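PDB 5M0T: alpha-ketoglutarate-dependent non-heme iron oxygenase EasH from Aspergillus japonicus, which probably uses iron(II), 2-oxoglutarate and molecular oxygen to carry out an oxidation in the biosynthesis of the ergot alkaloid cycloclavine. Local coordinates for residues R47-I52 and T157-F162; L254-K257 and W261-V264. All coordinates share one frame; numbering follows the deposited sequence.

Interaction 1 closes well before interaction 2 opens along the chain, and the two do not touch: their centres are 26 Å apart and their nearest atoms about 13 Å. Interaction 1 joins helix 42-52 to Leu159, just past strand 152-158, bridging 104 intervening residues against the mixed sheet of the oxygenase core. Interaction 2 is local, folding the chain after helix 253-258 back on that helix before strand 264-266. Strand 112-122 relates them: Val119 meets Phe48 and Ile52 of interaction 1, while Asp111, just before the strand, pairs with Lys257 of interaction 2. The first contact thus belongs to the catalytic core, the second to the C-terminal part, where Trp261 also reaches the second subunit.

Interaction 1 of 2, residues R47-I52 and T157-F162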
loop_
_atom_site.group_PDB
_atom_site.type_symbol
_atom_site.label_atom_id
_atom_site.label_comp_id
_atom_site.label_asym_id
_atom_site.label_seq_id
_atom_site.Cartn_x
_atom_site.Cartn_y
_atom_site.Cartn_z
ATOM N N ARG A 47 -11.219 30.094 3.761
ATOM C CA ARG A 47 -9.929 29.885 4.432
ATOM C C ARG A 47 -9.039 28.871 3.711
ATOM O O ARG A 47 -7.841 29.105 3.570
ATOM C CB ARG A 47 -10.109 29.496 5.914
ATOM C CG ARG A 47 -10.369 30.688 6.823
ATOM C CD ARG A 47 -10.425 30.295 8.287
ATOM N NE ARG A 47 -11.537 29.378 8.571
ATOM C CZ ARG A 47 -11.433 28.120 9.014
ATOM N NH1 ARG A 47 -10.253 27.552 9.270
ATOM N NH2 ARG A 47 -12.542 27.414 9.230
ATOM N N PHE A 48 -9.617 27.763 3.248
ATOM C CA PHE A 48 -8.862 26.778 2.469
ATOM C C PHE A 48 -8.304 27.403 1.185
ATOM O O PHE A 48 -7.118 27.272 0.905
ATOM C CB PHE A 48 -9.723 25.552 2.132
ATOM C CG PHE A 48 -8.956 24.436 1.471
ATOM C CD1 PHE A 48 -7.944 23.780 2.155
ATOM C CD2 PHE A 48 -9.242 24.045 0.165
ATOM C CE1 PHE A 48 -7.228 22.763 1.558
ATOM C CE2 PHE A 48 -8.536 23.021 -0.436
ATOM C CZ PHE A 48 -7.531 22.379 0.260
ATOM N N ASN A 49 -9.155 28.102 0.434
ATOM C CA ASN A 49 -8.705 28.857 -0.752
ATOM C C ASN A 49 -7.566 29.830 -0.442
ATOM O O ASN A 49 -6.587 29.870 -1.185
ATOM C CB ASN A 49 -9.872 29.601 -1.424
ATOM C CG ASN A 49 -10.738 28.682 -2.280
ATOM O OD1 ASN A 49 -10.262 27.691 -2.833
ATOM N ND2 ASN A 49 -12.023 29.004 -2.380
ATOM N N GLY A 50 -7.686 30.587 0.652
ATOM C CA GLY A 50 -6.617 31.483 1.106
ATOM C C GLY A 50 -5.274 30.784 1.270
ATOM O O GLY A 50 -4.257 31.274 0.780
ATOM N N GLU A 51 -5.285 29.628 1.942
ATOM C CA GLU A 51 -4.081 28.795 2.135
ATOM C C GLU A 51 -3.513 28.232 0.819
ATOM O O GLU A 51 -2.297 28.171 0.637
ATOM C CB GLU A 51 -4.372 27.625 3.105
ATOM C CG GLU A 51 -4.634 28.039 4.553
ATOM C CD GLU A 51 -4.554 26.882 5.559
ATOM O OE1 GLU A 51 -5.281 25.862 5.414
ATOM O OE2 GLU A 51 -3.750 27.002 6.516
ATOM N N ILE A 52 -4.401 27.812 -0.077
ATOM C CA ILE A 52 -4.023 27.132 -1.330
ATOM C C ILE A 52 -3.459 28.064 -2.417
ATOM O O ILE A 52 -2.489 27.702 -3.091
ATOM C CB ILE A 52 -5.226 26.322 -1.892
ATOM C CG1 ILE A 52 -5.491 25.108 -0.999
ATOM C CG2 ILE A 52 -5.020 25.879 -3.341
ATOM C CD1 ILE A 52 -4.314 24.170 -0.799
ATOM N N THR A 157 -14.932 18.250 -3.409
ATOM C CA THR A 157 -15.586 19.459 -2.958
ATOM C C THR A 157 -15.450 20.575 -3.994
ATOM O O THR A 157 -14.368 20.808 -4.532
ATOM C CB THR A 157 -14.981 19.921 -1.618
ATOM O OG1 THR A 157 -14.988 18.834 -0.691
ATOM C CG2 THR A 157 -15.741 21.099 -1.055
ATOM N N ALA A 158 -16.554 21.274 -4.244
ATOM C CA ALA A 158 -16.557 22.462 -5.075
ATOM C C ALA A 158 -15.998 23.653 -4.280
ATOM O O ALA A 158 -16.510 24.000 -3.219
ATOM C CB ALA A 158 -17.966 22.752 -5.577
ATOM N N LEU A 159 -14.932 24.259 -4.791
ATOM C CA LEU A 159 -14.335 25.446 -4.183
ATOM C C LEU A 159 -14.715 26.731 -4.899
ATOM O O LEU A 159 -14.407 27.813 -4.393
ATOM C CB LEU A 159 -12.815 25.307 -4.130
ATOM C CG LEU A 159 -12.266 24.137 -3.311
ATOM C CD1 LEU A 159 -10.750 24.087 -3.400
ATOM C CD2 LEU A 159 -12.721 24.230 -1.854
ATOM N N THR A 160 -15.317 26.600 -6.087
ATOM C CA THR A 160 -16.037 27.669 -6.767
ATOM C C THR A 160 -17.402 27.092 -7.135
ATOM O O THR A 160 -17.648 25.907 -6.906
ATOM C CB THR A 160 -15.358 28.064 -8.091
ATOM O OG1 THR A 160 -15.302 26.921 -8.954
ATOM C CG2 THR A 160 -13.957 28.602 -7.865
ATOM N N ASP A 161 -18.275 27.904 -7.737
ATOM C CA ASP A 161 -19.520 27.375 -8.322
ATOM C C ASP A 161 -19.177 26.258 -9.307
ATOM O O ASP A 161 -18.173 26.343 -9.992
ATOM C CB ASP A 161 -20.358 28.466 -9.021
ATOM C CG ASP A 161 -21.122 29.383 -8.024
ATOM O OD1 ASP A 161 -21.599 28.952 -6.953
ATOM O OD2 ASP A 161 -21.257 30.576 -8.322
ATOM N N PHE A 162 -19.983 25.204 -9.306
ATOM C CA PHE A 162 -19.871 24.069 -10.207
ATOM C C PHE A 162 -21.144 24.088 -11.049
ATOM O O PHE A 162 -22.233 23.892 -10.501
ATOM C CB PHE A 162 -19.819 22.749 -9.421
ATOM C CG PHE A 162 -18.453 22.129 -9.305
ATOM C CD1 PHE A 162 -17.318 22.897 -9.077
ATOM C CD2 PHE A 162 -18.316 20.759 -9.371
ATOM C CE1 PHE A 162 -16.071 22.305 -8.968
ATOM C CE2 PHE A 162 -17.073 20.156 -9.243
ATOM C CZ PHE A 162 -15.943 20.932 -9.054
#
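Leu159 is met by two neighbouring side chains of helix 42-52, Phe48 on its methyl groups and Asn49 on its CB and its carbonyl. The apolar part is an edge contact. Leu159 CD1 lies at the edge of the Phe48 ring, in its plane, 3.9 Å from Phe48 CE2; Leu159 CD2, 4.0 Å from Phe48 CD2, sits out of the plane on the side away from Ile52. The two side chains cross at about a right angle. With CG anti to the backbone N (chi1 -173°), Phe48 stands out from the helix and carries its ring to the leucine. One face of that ring is taken by Ile52 CG1 from the next helical turn, 3.6 Å above the plane and offset toward the rim; the ring also stacks with Phe225 of strand 222-231.

The polar part is slight. Asn49 slides past Leu159 in the opposite direction, and its ND2 gives a weak hydrogen bond to Leu159 O, long at 3.3 Å but fairly straight (160°). The other end of the amide rests on carbon: Asn49 OD1 is 3.7 Å from Leu159 CB.

Beyond the leucine, Thr160 OG1 donates to Asp161 O from above the carbonyl plane, at 3.1 Å, and is also bonded to the backbone N of Arg223. The bond to Arg223 ties the loop leaving strand 152-158 to strand 222-231.

Both strands supply the 2-oxoglutarate pocket, through Leu156 and Arg222, yet the side chain of Leu159 is about 10 Å from the bound 2-oxoglutarate. A helix packed on the major sheet of a double-stranded beta-helix, the cupin core of the PhyH family, is what this contact represents.

Interaction 2 of 2, residues L254-K257 and W261-V264; sequences LAQK and WRTV
Two flat groups meet edge to edge: the amide of Gln256 and the guanidinium of Arg262 are nearly coplanar, their planes 27° apart. Gln256 OE1 and, on the same edge, Gln256 CB lie near the guanidinium plane. This pair latches the C-terminal end of helix 253-258, where the backbone Trp261 N donates to Gln256 O at 3.1 Å, an i+5 to i bond of the kind found in Schellman motifs.

Arg262 grips one oxygen side-on with two nitrogens: NE is 2.8 Å and NH2 2.7 Å from Gln256 OE1. Sharing a single acceptor bends both bonds, to about 142° at the hydrogens. NH2 approaches nearly along the C=O axis, NE in the carbonyl plane. On the far end of the amide, Gln256 NE2 donates to Val248 O and Lys286 O, which fixes the amide's rotation and keeps OE1 turned to the arginine.

Lys257 makes the apolar part. Its CG is anti to the backbone N (chi1 -172°) and the chain stays extended, so its methylenes run across Val264: Lys257 CE is 3.8 Å from Val264 CG1. The ammonium continues to a salt bridge with Asp111. Nearer the backbone, Lys257 CA abuts Arg262 CB at 3.9 Å.

The indole of Trp261 turns away from the helix, bonds Ser240 O through NE1 and packs on Val241 of the second subunit. A water spans the helix and the loop, lying unusually close to Lys257 O and accepting from Arg262 N at 2.9 Å.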
loop_
_atom_site.group_PDB
_atom_site.type_symbol
_atom_site.label_atom_id
_atom_site.label_comp_id
_atom_site.label_asym_id
_atom_site.label_seq_id
_atom_site.Cartn_x
_atom_site.Cartn_y
_atom_site.Cartn_z
ATOM N N LEU A 254 -5.323 10.724 14.962
ATOM C CA LEU A 254 -6.179 10.251 13.883
ATOM C C LEU A 254 -5.763 10.851 12.535
ATOM O O LEU A 254 -5.732 10.144 11.539
ATOM C CB LEU A 254 -7.647 10.587 14.163
ATOM C CG LEU A 254 -8.696 10.275 13.086
ATOM C CD1 LEU A 254 -8.668 8.805 12.707
ATOM C CD2 LEU A 254 -10.076 10.670 13.593
ATOM N N ALA A 255 -5.471 12.152 12.515
ATOM C CA ALA A 255 -4.965 12.801 11.303
ATOM C C ALA A 255 -3.589 12.251 10.907
ATOM O O ALA A 255 -3.335 12.033 9.718
ATOM C CB ALA A 255 -4.925 14.314 11.456
ATOM N N GLN A 256 -2.728 11.996 11.894
ATOM C CA GLN A 256 -1.417 11.363 11.640
ATOM C C GLN A 256 -1.556 10.012 10.937
ATOM O O GLN A 256 -0.800 9.701 10.017
ATOM C CB GLN A 256 -0.624 11.176 12.934
ATOM C CG GLN A 256 -0.166 12.470 13.589
ATOM C CD GLN A 256 0.673 12.233 14.833
ATOM O OE1 GLN A 256 0.529 11.226 15.512
ATOM N NE2 GLN A 256 1.570 13.165 15.124
ATOM N N LYS A 257 -2.538 9.227 11.375
ATOM C CA LYS A 257 -2.818 7.931 10.792
ATOM C C LYS A 257 -3.283 8.025 9.337
ATOM O O LYS A 257 -2.934 7.164 8.538
ATOM C CB LYS A 257 -3.867 7.214 11.622
ATOM C CG LYS A 257 -4.129 5.770 11.243
ATOM C CD LYS A 257 -5.083 5.149 12.258
ATOM C CE LYS A 257 -5.525 3.768 11.814
ATOM N NZ LYS A 257 -6.621 3.225 12.668
ATOM N N TRP A 261 1.655 8.131 8.899
ATOM C CA TRP A 261 2.653 8.077 9.975
ATOM C C TRP A 261 2.258 7.210 11.195
ATOM O O TRP A 261 2.950 7.244 12.224
ATOM C CB TRP A 261 3.014 9.496 10.407
ATOM C CG TRP A 261 4.026 10.125 9.517
ATOM C CD1 TRP A 261 3.819 10.634 8.273
ATOM C CD2 TRP A 261 5.411 10.298 9.797
ATOM N NE1 TRP A 261 4.985 11.123 7.763
ATOM C CE2 TRP A 261 5.987 10.930 8.670
ATOM C CE3 TRP A 261 6.225 9.983 10.890
ATOM C CZ2 TRP A 261 7.339 11.255 8.596
ATOM C CZ3 TRP A 261 7.585 10.313 10.819
ATOM C CH2 TRP A 261 8.126 10.943 9.672
ATOM N N ARG A 262 1.189 6.418 11.087
ATOM C CA ARG A 262 0.865 5.435 12.126
ATOM C C ARG A 262 0.509 4.090 11.529
ATOM O O ARG A 262 0.227 3.963 10.335
ATOM C CB ARG A 262 -0.286 5.918 13.027
ATOM C CG ARG A 262 0.148 6.853 14.137
ATOM C CD ARG A 262 -1.001 7.647 14.733
ATOM N NE ARG A 262 -0.515 8.681 15.641
ATOM C CZ ARG A 262 -0.163 8.491 16.915
ATOM N NH1 ARG A 262 -0.213 7.292 17.501
ATOM N NH2 ARG A 262 0.265 9.523 17.613
ATOM N N THR A 263 0.518 3.087 12.403
ATOM C CA THR A 263 0.194 1.727 12.043
ATOM C C THR A 263 -1.301 1.629 11.764
ATOM O O THR A 263 -2.114 2.262 12.433
ATOM C CB THR A 263 0.648 0.776 13.161
ATOM O OG1 THR A 263 2.082 0.770 13.206
ATOM C CG2 THR A 263 0.106 -0.659 12.985
ATOM N N VAL A 264 -1.638 0.840 10.745
ATOM C CA VAL A 264 -3.015 0.642 10.287
ATOM C C VAL A 264 -3.282 -0.855 10.315
ATOM O O VAL A 264 -2.371 -1.644 10.112
ATOM C CB VAL A 264 -3.273 1.227 8.880
ATOM C CG1 VAL A 264 -3.314 2.739 8.926
ATOM C CG2 VAL A 264 -2.230 0.763 7.859
HETATM O O HOH W 1 -0.752 5.992 8.907
#